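Dihydrophenazinedicarboxylate synthase (Burkholderia, PDB 4HMW) uses FMN to catalyse several oxidations in the terminal steps of phenazine antibiotic biosynthesis, passing electrons to molecular oxygen. Local coordinates at residues 73-85 against 172-184. Residues are numbered along the deposited sequence; the frame is centred on the assembly and turned at random. Where two conformers were deposited one is given.
Sequences IDDRGVIFCTHST and PPRFVGYRLEPHE. With FMN (flavin mononucleotide), chain D.
Arg-76 lays its guanidinium over one face of that of Arg-179, with centres 3.8 Å apart and planes inclined by 26°. The carboxylates of Asp-74 and Glu-181 probably compensate this pairing of like charges: Arg-179 NE donates to Asp-74 OD2 at 3.1 Å, in the guanidinium plane and onto the syn lone pair, while within its own strand Arg-179 NH2 makes a salt bridge to Glu-181 OE2 at 3.3 Å, the oxygen tilted from the guanidinium plane. The bend at chi3 (-59°) sets the Arg-179 head beside the Asp-74 carboxylate, whose OD1 accepts a hydrogen bond from the Arg-76 backbone N, an Asx turn. Strands 77-83 and 175-182 are antiparallel neighbours in the split-barrel sheet of the pyridoxamine 5'-phosphate oxidase family, the latter also pairing with 109-119; paired backbone hydrogen bonds join them at Val-78/Leu-180, Phe-80/Tyr-178 and Thr-82/Val-176. On the face carrying these residues, Tyr-178 CB sits over the Phe-80 ring, 4.0 Å from its centroid, a CH-pi contact. Thr-82 CG2 meets the Tyr-178 ring edge, 3.7 Å from CE2. With Thr-82 OG1 anti to the backbone N (chi1 -167°), the hydroxyl reaches FMN O2 at 2.7 Å, and Cys-81 O accepts from FMN N3 at 2.8 Å. On the other face, Cys-81 CB packs 3.6 Å from Phe-175 CZ. The chemistry thus divides: a salt-bridge network joins turn to neighbouring strand, whereas strand pairing probably positions the Cys-81 carbonyl and Thr-82 hydroxyl for the flavin.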
loop_
_atom_site.group_PDB
_atom_site.type_symbol
_atom_site.label_atom_id
_atom_site.label_comp_id
_atom_site.label_asym_id
_atom_site.label_seq_id
_atom_site.Cartn_x
_atom_site.Cartn_y
_atom_site.Cartn_z
ATOM N N ILE B 73 -5.419 -10.483 -14.346
ATOM C CA ILE B 73 -6.507 -10.823 -13.447
ATOM C C ILE B 73 -7.355 -11.864 -14.130
ATOM O O ILE B 73 -7.809 -11.672 -15.265
ATOM C CB ILE B 73 -7.359 -9.604 -13.154
ATOM C CG1 ILE B 73 -6.502 -8.558 -12.439
ATOM C CG2 ILE B 73 -8.517 -9.939 -12.243
ATOM C CD1 ILE B 73 -7.219 -7.308 -12.148
ATOM N N ASP B 74 -7.558 -12.988 -13.462
ATOM C CA ASP B 74 -8.499 -13.978 -13.987
ATOM C C ASP B 74 -9.719 -14.032 -13.075
ATOM O O ASP B 74 -9.817 -13.241 -12.116
ATOM C CB ASP B 74 -7.822 -15.338 -14.166
ATOM C CG ASP B 74 -7.394 -15.986 -12.851
ATOM O OD1 ASP B 74 -7.930 -15.623 -11.797
ATOM O OD2 ASP B 74 -6.529 -16.910 -12.892
ATOM N N ASP B 75 -10.624 -14.960 -13.318
ATOM C CA ASP B 75 -11.877 -14.997 -12.563
ATOM C C ASP B 75 -11.731 -15.328 -11.091
ATOM O O ASP B 75 -12.684 -15.188 -10.332
ATOM C CB ASP B 75 -12.830 -16.005 -13.195
ATOM C CG ASP B 75 -13.155 -15.651 -14.619
ATOM O OD1 ASP B 75 -12.364 -16.034 -15.514
ATOM O OD2 ASP B 75 -14.180 -14.966 -14.849
ATOM N N ARG B 76 -10.545 -15.753 -10.676
ATOM C CA ARG B 76 -10.339 -16.128 -9.285
ATOM C C ARG B 76 -9.425 -15.161 -8.518
ATOM O O ARG B 76 -9.340 -15.247 -7.306
ATOM C CB ARG B 76 -9.763 -17.544 -9.194
ATOM C CG ARG B 76 -10.752 -18.660 -9.523
ATOM C CD ARG B 76 -10.115 -20.032 -9.296
ATOM N NE ARG B 76 -9.170 -20.372 -10.359
ATOM C CZ ARG B 76 -8.237 -21.323 -10.271
ATOM N NH1 ARG B 76 -8.104 -22.039 -9.155
ATOM N NH2 ARG B 76 -7.428 -21.563 -11.302
ATOM N N GLY B 77 -8.716 -14.278 -9.210
ATOM C CA GLY B 77 -7.866 -13.347 -8.499
ATOM C C GLY B 77 -6.805 -12.687 -9.343
ATOM O O GLY B 77 -6.821 -12.726 -10.568
ATOM N N VAL B 78 -5.874 -12.069 -8.647
ATOM C CA VAL B 78 -4.860 -11.209 -9.220
ATOM C C VAL B 78 -3.517 -11.931 -9.274
ATOM O O VAL B 78 -3.004 -12.372 -8.254
ATOM C CB VAL B 78 -4.728 -9.981 -8.341
ATOM C CG1 VAL B 78 -3.632 -9.082 -8.874
ATOM C CG2 VAL B 78 -6.086 -9.239 -8.274
ATOM N N ILE B 79 -2.941 -12.025 -10.466
ATOM C CA ILE B 79 -1.741 -12.834 -10.683
ATOM C C ILE B 79 -0.526 -11.928 -10.650
ATOM O O ILE B 79 -0.528 -10.848 -11.268
ATOM C CB ILE B 79 -1.857 -13.543 -12.003
ATOM C CG1 ILE B 79 -2.952 -14.612 -11.868
ATOM C CG2 ILE B 79 -0.522 -14.185 -12.419
ATOM C CD1 ILE B 79 -3.148 -15.425 -13.102
ATOM N N PHE B 80 0.488 -12.327 -9.886
ATOM C CA PHE B 80 1.774 -11.603 -9.878
ATOM C C PHE B 80 2.924 -12.583 -9.790
ATOM O O PHE B 80 2.730 -13.731 -9.414
ATOM C CB PHE B 80 1.828 -10.560 -8.745
ATOM C CG PHE B 80 1.796 -11.138 -7.387
ATOM C CD1 PHE B 80 0.587 -11.466 -6.783
ATOM C CD2 PHE B 80 2.981 -11.358 -6.691
ATOM C CE1 PHE B 80 0.563 -11.985 -5.502
ATOM C CE2 PHE B 80 2.956 -11.902 -5.431
ATOM C CZ PHE B 80 1.740 -12.225 -4.833
ATOM N N CYS B 81 4.125 -12.109 -10.114
ATOM C CA CYS B 81 5.355 -12.911 -10.008
ATOM C C CYS B 81 6.372 -12.298 -9.042
ATOM O O CYS B 81 6.462 -11.089 -8.910
ATOM C CB CYS B 81 6.040 -13.030 -11.365
ATOM S SG CYS B 81 5.064 -13.902 -12.556
ATOM N N THR B 82 7.180 -13.140 -8.420
ATOM C CA THR B 82 8.179 -12.656 -7.515
ATOM C C THR B 82 9.162 -13.794 -7.218
ATOM O O THR B 82 9.046 -14.862 -7.766
ATOM C CB THR B 82 7.555 -12.154 -6.219
ATOM O OG1 THR B 82 8.555 -11.419 -5.505
ATOM C CG2 THR B 82 7.010 -13.301 -5.352
ATOM N N HIS B 83 10.153 -13.544 -6.382
ATOM C CA HIS B 83 11.071 -14.603 -5.974
ATOM C C HIS B 83 10.542 -15.250 -4.709
ATOM O O HIS B 83 10.242 -14.557 -3.755
ATOM C CB HIS B 83 12.460 -14.061 -5.690
ATOM C CG HIS B 83 13.183 -13.585 -6.909
ATOM N ND1 HIS B 83 14.538 -13.723 -7.084
ATOM C CD2 HIS B 83 12.739 -12.892 -7.986
ATOM C CE1 HIS B 83 14.897 -13.201 -8.244
ATOM N NE2 HIS B 83 13.820 -12.677 -8.806
ATOM N N SER B 84 10.420 -16.568 -4.697
ATOM C CA SER B 84 9.854 -17.266 -3.532
ATOM C C SER B 84 10.717 -17.082 -2.302
ATOM O O SER B 84 10.232 -17.237 -1.181
ATOM C CB SER B 84 9.662 -18.755 -3.815
ATOM O OG SER B 84 10.923 -19.414 -3.988
ATOM N N THR B 85 11.984 -16.735 -2.510
ATOM C CA THR B 85 12.936 -16.573 -1.415
ATOM C C THR B 85 13.097 -15.138 -0.967
ATOM O O THR B 85 13.943 -14.822 -0.113
ATOM C CB THR B 85 14.325 -17.109 -1.816
ATOM O OG1 THR B 85 14.678 -16.568 -3.105
ATOM C CG2 THR B 85 14.301 -18.619 -1.860
ATOM N N PRO B 172 14.771 -19.796 -12.976
ATOM C CA PRO B 172 15.220 -20.193 -11.634
ATOM C C PRO B 172 14.044 -20.705 -10.820
ATOM O O PRO B 172 12.982 -20.119 -10.918
ATOM C CB PRO B 172 15.711 -18.874 -11.016
ATOM C CG PRO B 172 15.928 -17.940 -12.151
ATOM C CD PRO B 172 15.021 -18.371 -13.264
ATOM N N PRO B 173 14.226 -21.759 -10.015
ATOM C CA PRO B 173 13.094 -22.309 -9.260
ATOM C C PRO B 173 12.443 -21.271 -8.343
ATOM O O PRO B 173 11.247 -21.380 -8.077
ATOM C CB PRO B 173 13.720 -23.470 -8.451
ATOM C CG PRO B 173 15.242 -23.364 -8.690
ATOM C CD PRO B 173 15.428 -22.621 -9.953
ATOM N N ARG B 174 13.193 -20.263 -7.908
ATOM C CA ARG B 174 12.618 -19.229 -7.037
ATOM C C ARG B 174 11.693 -18.293 -7.765
ATOM O O ARG B 174 10.916 -17.594 -7.113
ATOM C CB ARG B 174 13.702 -18.423 -6.319
ATOM C CG ARG B 174 14.569 -17.531 -7.223
ATOM C CD ARG B 174 15.747 -16.935 -6.452
ATOM N NE ARG B 174 16.655 -16.190 -7.326
ATOM C CZ ARG B 174 17.629 -16.744 -8.039
ATOM N NH1 ARG B 174 17.829 -18.053 -8.011
ATOM N NH2 ARG B 174 18.400 -15.983 -8.795
ATOM N N PHE B 175 11.785 -18.227 -9.090
ATOM C CA PHE B 175 10.870 -17.341 -9.815
ATOM C C PHE B 175 9.531 -18.034 -9.998
ATOM O O PHE B 175 9.418 -19.013 -10.748
ATOM C CB PHE B 175 11.428 -16.935 -11.183
ATOM C CG PHE B 175 10.543 -15.962 -11.919
ATOM C CD1 PHE B 175 9.560 -16.419 -12.775
ATOM C CD2 PHE B 175 10.682 -14.590 -11.729
ATOM C CE1 PHE B 175 8.714 -15.512 -13.434
ATOM C CE2 PHE B 175 9.849 -13.681 -12.393
ATOM C CZ PHE B 175 8.875 -14.140 -13.238
ATOM N N VAL B 176 8.511 -17.518 -9.309
ATOM C CA VAL B 176 7.213 -18.168 -9.272
ATOM C C VAL B 176 6.078 -17.157 -9.384
ATOM O O VAL B 176 6.257 -15.962 -9.125
ATOM C CB VAL B 176 7.038 -18.960 -7.964
ATOM C CG1 VAL B 176 8.128 -20.006 -7.828
ATOM C CG2 VAL B 176 7.082 -18.054 -6.753
ATOM N N GLY B 177 4.907 -17.643 -9.764
ATOM C CA GLY B 177 3.716 -16.810 -9.765
ATOM C C GLY B 177 2.793 -17.187 -8.623
ATOM O O GLY B 177 2.818 -18.330 -8.133
ATOM N N TYR B 178 1.981 -16.216 -8.203
ATOM C CA TYR B 178 0.943 -16.410 -7.183
ATOM C C TYR B 178 -0.354 -15.826 -7.710
ATOM O O TYR B 178 -0.328 -14.899 -8.500
ATOM C CB TYR B 178 1.276 -15.651 -5.872
ATOM C CG TYR B 178 2.457 -16.228 -5.134
ATOM C CD1 TYR B 178 2.308 -17.239 -4.213
ATOM C CD2 TYR B 178 3.720 -15.742 -5.364
ATOM C CE1 TYR B 178 3.400 -17.748 -3.559
ATOM C CE2 TYR B 178 4.798 -16.243 -4.736
ATOM C CZ TYR B 178 4.650 -17.235 -3.831
ATOM O OH TYR B 178 5.786 -17.711 -3.208
ATOM N N ARG B 179 -1.474 -16.378 -7.273
ATOM C CA ARG B 179 -2.763 -15.727 -7.432
ATOM C C ARG B 179 -3.262 -15.233 -6.076
ATOM O O ARG B 179 -3.425 -16.008 -5.145
ATOM C CB ARG B 179 -3.774 -16.689 -8.065
ATOM C CG ARG B 179 -5.139 -15.996 -8.409
ATOM C CD ARG B 179 -6.180 -16.997 -8.876
ATOM N NE ARG B 179 -5.734 -17.731 -10.055
ATOM C CZ ARG B 179 -5.210 -18.962 -10.070
ATOM N NH1 ARG B 179 -4.844 -19.472 -11.233
ATOM N NH2 ARG B 179 -5.070 -19.701 -8.968
ATOM N N LEU B 180 -3.504 -13.924 -5.970
ATOM C CA LEU B 180 -4.113 -13.372 -4.800
ATOM C C LEU B 180 -5.602 -13.547 -4.949
ATOM O O LEU B 180 -6.218 -12.872 -5.747
ATOM C CB LEU B 180 -3.708 -11.910 -4.622
ATOM C CG LEU B 180 -4.306 -11.153 -3.429
ATOM C CD1 LEU B 180 -3.983 -11.852 -2.129
ATOM C CD2 LEU B 180 -3.831 -9.695 -3.403
ATOM N N GLU B 181 -6.161 -14.482 -4.194
ATOM C CA GLU B 181 -7.579 -14.811 -4.260
ATOM C C GLU B 181 -8.304 -14.148 -3.094
ATOM O O GLU B 181 -8.009 -14.425 -1.914
ATOM C CB GLU B 181 -7.794 -16.335 -4.212
ATOM C CG GLU B 181 -7.039 -17.073 -5.282
ATOM C CD GLU B 181 -7.434 -18.533 -5.402
ATOM O OE1 GLU B 181 -8.055 -19.092 -4.456
ATOM O OE2 GLU B 181 -7.094 -19.133 -6.451
ATOM N N PRO B 182 -9.237 -13.249 -3.404
ATOM C CA PRO B 182 -9.804 -12.452 -2.319
ATOM C C PRO B 182 -10.841 -13.200 -1.506
ATOM O O PRO B 182 -11.598 -13.996 -2.078
ATOM C CB PRO B 182 -10.479 -11.286 -3.062
ATOM C CG PRO B 182 -10.787 -11.830 -4.416
ATOM C CD PRO B 182 -9.664 -12.772 -4.732
ATOM N N HIS B 183 -10.879 -12.936 -0.197
ATOM C CA HIS B 183 -12.077 -13.217 0.610
ATOM C C HIS B 183 -12.791 -11.928 1.003
ATOM O O HIS B 183 -13.867 -11.977 1.614
ATOM C CB HIS B 183 -11.733 -14.007 1.882
ATOM C CG HIS B 183 -10.845 -13.274 2.825
ATOM N ND1 HIS B 183 -9.491 -13.492 2.873
ATOM C CD2 HIS B 183 -11.109 -12.313 3.747
ATOM C CE1 HIS B 183 -8.952 -12.689 3.776
ATOM N NE2 HIS B 183 -9.912 -11.962 4.317
ATOM N N GLU B 184 -12.186 -10.781 0.677
ATOM C CA GLU B 184 -12.780 -9.490 1.028
ATOM C C GLU B 184 -12.228 -8.469 0.058
ATOM O O GLU B 184 -11.049 -8.488 -0.234
ATOM C CB GLU B 184 -12.448 -9.083 2.477
ATOM C CG GLU B 184 -13.049 -7.739 2.878
ATOM C CD GLU B 184 -12.700 -7.326 4.314
ATOM O OE1 GLU B 184 -13.253 -6.307 4.784
ATOM O OE2 GLU B 184 -11.892 -8.020 4.994
HETATM N N1 FMN D . 8.897 -7.062 -7.311
HETATM C C2 FMN D . 8.497 -8.319 -7.679
HETATM O O2 FMN D . 9.023 -9.299 -7.125
HETATM N N3 FMN D . 7.536 -8.495 -8.660
HETATM C C4 FMN D . 6.944 -7.418 -9.275
HETATM O O4 FMN D . 6.070 -7.612 -10.141
HETATM C C4A FMN D . 7.345 -6.133 -8.911
HETATM N N5 FMN D . 6.785 -5.034 -9.525
HETATM C C5A FMN D . 7.172 -3.759 -9.117
HETATM C C6 FMN D . 6.575 -2.653 -9.712
HETATM C C7 FMN D . 6.923 -1.372 -9.306
HETATM C C7M FMN D . 6.289 -0.171 -9.973
HETATM C C8 FMN D . 7.898 -1.209 -8.315
HETATM C C8M FMN D . 8.307 0.170 -7.876
HETATM C C9 FMN D . 8.494 -2.326 -7.717
HETATM C C9A FMN D . 8.126 -3.590 -8.111
HETATM N N10 FMN D . 8.747 -4.706 -7.532
HETATM C C10 FMN D . 8.321 -5.954 -7.913
HETATM C "C1'" FMN D . 9.796 -4.569 -6.462
HETATM C "C2'" FMN D . 9.185 -4.632 -5.089
HETATM O "O2'" FMN D . 8.634 -3.365 -4.758
HETATM C "C3'" FMN D . 10.188 -5.030 -4.021
HETATM O "O3'" FMN D . 11.388 -4.269 -4.098
HETATM C "C4'" FMN D . 10.494 -6.525 -4.087
HETATM O "O4'" FMN D . 9.690 -7.413 -4.826
HETATM C "C5'" FMN D . 11.233 -7.065 -2.897
HETATM O "O5'" FMN D . 10.232 -7.108 -1.904
HETATM P P FMN D . 10.425 -7.841 -0.480
HETATM O O1P FMN D . 10.083 -9.271 -0.758
HETATM O O2P FMN D . 11.872 -7.622 -0.041
HETATM O O3P FMN D . 9.421 -7.154 0.438
HETATM O O HOH W 1 10.359 -21.721 -5.459
#